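Local coordinates for protein polyketide synthase (Lyngbya majuscula 19L, PDB 3QIT) that probably releases the finished chain in curacin A biosynthesis, hydrolysing its thioester and forming a terminal alkene by decarboxylation with loss of sulfate, at residues B[71-76]-B[202-207]; B[234-239]-B[255-260]. All blocks are in the same frame, centred on the assembly; numbering follows the deposited sequence. Where two conformers were deposited one is given.

Contact 1 of 2, residues B[71-76]-B[202-207]; sequences EMVTSY and DAIIRT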
loop_
_atom_site.group_PDB
_atom_site.type_symbol
_atom_site.label_atom_id
_atom_site.label_comp_id
_atom_site.label_asym_id
_atom_site.label_seq_id
_atom_site.Cartn_x
_atom_site.Cartn_y
_atom_site.Cartn_z
ATOM N N GLU B 71 7.874 -6.560 6.447
ATOM C CA GLU B 71 7.274 -7.345 7.535
ATOM C C GLU B 71 5.773 -7.201 7.574
ATOM O O GLU B 71 5.064 -8.070 8.076
ATOM C CB GLU B 71 7.814 -6.925 8.895
ATOM C CG GLU B 71 9.241 -7.339 9.189
ATOM C CD GLU B 71 9.588 -7.049 10.638
ATOM O OE1 GLU B 71 10.157 -5.978 10.900
ATOM O OE2 GLU B 71 9.238 -7.868 11.512
ATOM N N MET B 72 5.279 -6.096 7.055
ATOM C CA MET B 72 3.829 -5.992 6.895
ATOM C C MET B 72 3.444 -6.186 5.436
ATOM O O MET B 72 3.785 -5.361 4.581
ATOM C CB MET B 72 3.299 -4.683 7.400
ATOM C CG MET B 72 1.754 -4.759 7.518
ATOM S SD MET B 72 1.198 -3.548 8.623
ATOM C CE MET B 72 1.877 -2.093 7.841
ATOM N N VAL B 73 2.705 -7.262 5.181
ATOM C CA VAL B 73 2.393 -7.728 3.802
ATOM C C VAL B 73 1.730 -6.672 2.920
ATOM O O VAL B 73 1.949 -6.646 1.706
ATOM C CB VAL B 73 1.429 -8.960 3.836
ATOM C CG1 VAL B 73 1.117 -9.433 2.410
ATOM C CG2 VAL B 73 2.028 -10.084 4.635
ATOM N N THR B 74 0.908 -5.822 3.533
ATOM C CA THR B 74 0.203 -4.764 2.803
ATOM C C THR B 74 1.134 -3.688 2.250
ATOM O O THR B 74 0.721 -2.839 1.457
ATOM C CB THR B 74 -0.889 -4.093 3.656
ATOM O OG1 THR B 74 -0.329 -3.617 4.883
ATOM C CG2 THR B 74 -2.015 -5.062 3.932
ATOM N N SER B 75 2.390 -3.751 2.663
ATOM C CA SER B 75 3.435 -2.831 2.185
ATOM C C SER B 75 3.839 -3.139 0.752
ATOM O O SER B 75 4.388 -2.267 0.064
ATOM C CB SER B 75 4.664 -2.869 3.111
ATOM O OG SER B 75 4.322 -2.426 4.428
ATOM N N TYR B 76 3.604 -4.373 0.301
ATOM C CA TYR B 76 3.927 -4.747 -1.083
ATOM C C TYR B 76 2.862 -4.189 -2.018
ATOM O O TYR B 76 1.702 -4.644 -2.029
ATOM C CB TYR B 76 4.020 -6.272 -1.236
ATOM C CG TYR B 76 5.245 -6.891 -0.602
ATOM C CD1 TYR B 76 6.516 -6.659 -1.121
ATOM C CD2 TYR B 76 5.131 -7.713 0.518
ATOM C CE1 TYR B 76 7.642 -7.237 -0.541
ATOM C CE2 TYR B 76 6.260 -8.288 1.126
ATOM C CZ TYR B 76 7.501 -8.036 0.601
ATOM O OH TYR B 76 8.578 -8.653 1.199
ATOM N N ASP B 202 10.618 -13.311 -0.686
ATOM C CA ASP B 202 9.459 -13.376 0.228
ATOM C C ASP B 202 8.320 -14.165 -0.401
ATOM O O ASP B 202 7.719 -13.697 -1.357
ATOM C CB ASP B 202 8.970 -11.953 0.547
ATOM C CG ASP B 202 8.019 -11.909 1.733
ATOM O OD1 ASP B 202 7.364 -12.942 2.026
ATOM O OD2 ASP B 202 7.922 -10.833 2.374
ATOM N N ALA B 203 7.983 -15.324 0.173
ATOM C CA ALA B 203 6.933 -16.186 -0.412
ATOM C C ALA B 203 5.583 -15.509 -0.649
ATOM O O ALA B 203 4.798 -15.967 -1.492
ATOM C CB ALA B 203 6.735 -17.443 0.459
ATOM N N ILE B 204 5.295 -14.443 0.088
ATOM C CA ILE B 204 3.993 -13.770 -0.086
ATOM C C ILE B 204 3.843 -13.115 -1.472
ATOM O O ILE B 204 2.721 -12.921 -1.946
ATOM C CB ILE B 204 3.731 -12.753 1.054
ATOM C CG1 ILE B 204 2.225 -12.494 1.215
ATOM C CG2 ILE B 204 4.515 -11.463 0.843
ATOM C CD1 ILE B 204 1.497 -13.568 2.031
ATOM N N ILE B 205 4.962 -12.824 -2.143
ATOM C CA ILE B 205 4.955 -12.075 -3.390
ATOM C C ILE B 205 4.366 -12.869 -4.551
ATOM O O ILE B 205 3.827 -12.299 -5.497
ATOM C CB ILE B 205 6.377 -11.586 -3.749
ATOM C CG1 ILE B 205 6.885 -10.639 -2.666
ATOM C CG2 ILE B 205 6.380 -10.865 -5.088
ATOM C CD1 ILE B 205 8.280 -10.215 -2.857
ATOM N N ARG B 206 4.517 -14.183 -4.490
ATOM C CA ARG B 206 3.962 -15.022 -5.549
ATOM C C ARG B 206 2.426 -15.034 -5.458
ATOM O O ARG B 206 1.856 -15.841 -4.725
ATOM C CB ARG B 206 4.522 -16.437 -5.457
ATOM C CG ARG B 206 4.164 -17.278 -6.658
ATOM C CD ARG B 206 5.107 -18.438 -6.802
ATOM N NE ARG B 206 5.356 -18.700 -8.214
ATOM C CZ ARG B 206 6.433 -19.321 -8.677
ATOM N NH1 ARG B 206 6.575 -19.511 -9.985
ATOM N NH2 ARG B 206 7.366 -19.740 -7.832
ATOM N N THR B 207 1.772 -14.128 -6.184
ATOM C CA THR B 207 0.310 -13.992 -6.130
ATOM C C THR B 207 -0.230 -12.898 -7.061
ATOM O O THR B 207 0.285 -11.775 -7.104
ATOM C CB THR B 207 -0.180 -13.738 -4.679
ATOM O OG1 THR B 207 -1.611 -13.838 -4.611
ATOM C CG2 THR B 207 0.279 -12.373 -4.183
#

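Contact 2 of 2, residues B[234-239]-B[255-260]; sequences TTLVYG and MTMTQA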
loop_
_atom_site.group_PDB
_atom_site.type_symbol
_atom_site.label_atom_id
_atom_site.label_comp_id
_atom_site.label_asym_id
_atom_site.label_seq_id
_atom_site.Cartn_x
_atom_site.Cartn_y
_atom_site.Cartn_z
ATOM N N THR B 234 11.849 6.939 -26.169
ATOM C CA THR B 234 11.447 5.612 -25.687
ATOM C C THR B 234 11.673 4.565 -26.761
ATOM O O THR B 234 11.487 4.860 -27.928
ATOM C CB THR B 234 9.955 5.623 -25.250
ATOM O OG1 THR B 234 9.791 6.565 -24.182
ATOM C CG2 THR B 234 9.504 4.224 -24.765
ATOM N N THR B 235 12.119 3.373 -26.351
ATOM C CA THR B 235 12.220 2.218 -27.228
ATOM C C THR B 235 11.436 1.070 -26.622
ATOM O O THR B 235 11.723 0.659 -25.470
ATOM C CB THR B 235 13.686 1.785 -27.379
ATOM O OG1 THR B 235 14.429 2.883 -27.923
ATOM C CG2 THR B 235 13.816 0.572 -28.311
ATOM N N LEU B 236 10.444 0.590 -27.386
ATOM C CA LEU B 236 9.691 -0.614 -27.042
ATOM C C LEU B 236 10.394 -1.839 -27.613
ATOM O O LEU B 236 10.584 -1.946 -28.832
ATOM C CB LEU B 236 8.239 -0.527 -27.550
ATOM C CG LEU B 236 7.383 0.585 -26.950
ATOM C CD1 LEU B 236 6.146 0.896 -27.826
ATOM C CD2 LEU B 236 6.951 0.218 -25.494
ATOM N N VAL B 237 10.783 -2.764 -26.739
ATOM C CA VAL B 237 11.507 -3.954 -27.167
ATOM C C VAL B 237 10.655 -5.194 -26.950
ATOM O O VAL B 237 10.166 -5.430 -25.846
ATOM C CB VAL B 237 12.844 -4.096 -26.421
ATOM C CG1 VAL B 237 13.676 -5.260 -26.980
ATOM C CG2 VAL B 237 13.607 -2.772 -26.436
ATOM N N TYR B 238 10.482 -5.992 -28.000
ATOM C CA TYR B 238 9.678 -7.220 -27.887
ATOM C C TYR B 238 10.417 -8.437 -28.372
ATOM O O TYR B 238 11.295 -8.346 -29.236
ATOM C CB TYR B 238 8.404 -7.114 -28.712
ATOM C CG TYR B 238 7.579 -5.890 -28.461
ATOM C CD1 TYR B 238 6.705 -5.821 -27.360
ATOM C CD2 TYR B 238 7.623 -4.814 -29.339
ATOM C CE1 TYR B 238 5.905 -4.682 -27.141
ATOM C CE2 TYR B 238 6.847 -3.671 -29.121
ATOM C CZ TYR B 238 5.985 -3.616 -28.026
ATOM O OH TYR B 238 5.218 -2.489 -27.835
ATOM N N GLY B 239 10.057 -9.587 -27.810
ATOM C CA GLY B 239 10.558 -10.864 -28.296
ATOM C C GLY B 239 9.709 -11.331 -29.477
ATOM O O GLY B 239 8.478 -11.326 -29.421
ATOM N N MET B 255 -0.087 2.625 -31.041
ATOM C CA MET B 255 -1.064 3.718 -31.223
ATOM C C MET B 255 -0.981 4.750 -30.100
ATOM O O MET B 255 -1.168 5.950 -30.315
ATOM C CB MET B 255 -2.492 3.164 -31.277
ATOM C CG MET B 255 -2.832 2.352 -32.515
ATOM S SD MET B 255 -4.364 1.418 -32.261
ATOM C CE MET B 255 -4.975 1.252 -33.937
ATOM N N THR B 256 -0.725 4.269 -28.891
ATOM C CA THR B 256 -0.652 5.127 -27.728
ATOM C C THR B 256 0.653 5.903 -27.649
ATOM O O THR B 256 0.645 7.099 -27.359
ATOM C CB THR B 256 -0.896 4.292 -26.467
ATOM O OG1 THR B 256 -2.210 3.727 -26.567
ATOM C CG2 THR B 256 -0.802 5.147 -25.222
ATOM N N MET B 257 1.765 5.218 -27.917
ATOM C CA MET B 257 3.094 5.801 -27.784
ATOM C C MET B 257 3.650 6.018 -29.193
ATOM O O MET B 257 4.549 5.290 -29.624
ATOM C CB MET B 257 4.015 4.861 -27.006
ATOM C CG MET B 257 3.511 4.487 -25.601
ATOM S SD MET B 257 4.749 3.559 -24.671
ATOM C CE MET B 257 5.938 4.865 -24.383
ATOM N N THR B 258 3.111 7.020 -29.891
ATOM C CA THR B 258 3.393 7.223 -31.335
ATOM C C THR B 258 4.839 7.628 -31.636
ATOM O O THR B 258 5.316 7.460 -32.772
ATOM C CB THR B 258 2.436 8.258 -31.968
ATOM O OG1 THR B 258 2.483 9.471 -31.210
ATOM C CG2 THR B 258 0.997 7.721 -32.015
ATOM N N GLN B 259 5.534 8.160 -30.630
ATOM C CA GLN B 259 6.920 8.579 -30.798
ATOM C C GLN B 259 7.934 7.521 -30.395
ATOM O O GLN B 259 9.124 7.694 -30.633
ATOM C CB GLN B 259 7.201 9.907 -30.081
ATOM C CG GLN B 259 6.702 11.141 -30.848
ATOM C CD GLN B 259 7.138 11.155 -32.315
ATOM O OE1 GLN B 259 6.309 11.027 -33.219
ATOM N NE2 GLN B 259 8.444 11.301 -32.553
ATOM N N ALA B 260 7.467 6.420 -29.805
ATOM C CA ALA B 260 8.369 5.325 -29.401
ATOM C C ALA B 260 8.957 4.586 -30.597
ATOM O O ALA B 260 8.260 4.289 -31.573
ATOM C CB ALA B 260 7.656 4.340 -28.484
HETATM O O HOH W 1 11.095 8.164 -28.661
#

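Contact 1 of 2, residues B[71-76]-B[202-207]
Three side chains of 202-207 meet the ring of Tyr76: Asp202 at the hydroxyl tip, Ile204 and Ile205 on one side of the plane. At the tip, OH donates a hydrogen bond to Asp202 OD2 at 2.6 Å, reaching the anti lone pair while the carboxylate plane is turned 79° from the ring. Over the face lies Ile205, whose CG1 makes a CH-pi contact 4.2 Å from the Tyr76 ring centroid; its extended chain carries CD1 out over CE1. Ile204 comes in obliquely, its CG2 3.6 Å from Tyr76 CE2. With CG1 anti to the backbone N (chi1 -157°), Ile204 holds CG2 in the crowded position toward the ring and sends CG1 to Val73, where the two CG1 atoms meet at a tight 3.5 Å. Isoleucine suits 204 because its branches serve two neighbours; tyrosine suits 76 by offering the isoleucines an apolar ring and the carboxylate a hydroxyl. Asp202 is itself fixed: OD1 accepts from Ile204 N at 3.2 Å, from above the carboxylate plane, closing an Asx turn. The Tyr76 hydroxyl also accepts from Leu70 N, which would polarise it further toward the carboxylate. Behind 71-76, the Ser75 hydroxyl bonds that of Ser75 of the second subunit, so the contact borders the dimer interface. It is a loop-to-loop tie in an alpha/beta hydrolase, joining the loop before helix 78-91 to an Asx turn after strand 196-199.

Contact 2 of 2, residues B[234-239]-B[255-260]
Met257 runs out with CG anti to its carbonyl carbon (chi1 -57°) and an extended chi2, then bends at chi3 (70°), which turns CE toward Thr234 and leaves SD facing Leu236. Thr234 answers with CG2 anti to its backbone N, so that this methyl meets Met257 CE at 3.6 Å, while OG1 bonds Val232 O. Leu236, two residues along the strand and on the same side, divides its branches: CD2 lies 4.1 Å from Met257 SD, and CD1 lies 3.8 Å from Ala260 CB. The small methyl of Ala260 suits a place where the backbones come close, for its CA approaches Thr234 O to 3.5 Å in a CA-H...O contact. A type I turn from Met257 to Ala260, closed by Ala260 N to Met257 O, directs both side chains at the strand. At the start of the strand, one water accepts from Thr234 N at 2.9 Å and donates to Gln259 O at 2.8 Å. These side chains pack the turn that follows helix 247-256 against strand 234-239 within a beta-alpha-beta unit. The chemistry between them is apolar, implying cohesion by dispersion and burial, while the water links the two backbones.

Both segments of contact 1 precede those of contact 2 in sequence, and the two contacts lie on opposite sides of the chain's centre, with their own centres 31 Å apart and nearest atoms about 21 Å apart. Both belong to the alpha/beta hydrolase fold but use different parts of it. Contact 1 joins two loops beside helix 140-151 and the second subunit; contact 2 sits at the far end of the strand order, where strand 234-239 neighbours the outermost strand 261-265. Helix 220-229 comes between them in sequence: the loop holding 202-207 leads into it, and it packs on Met257. The two contacts thus belong to separate regions: a loop pair next to the subunit interface, and one border of the central sheet.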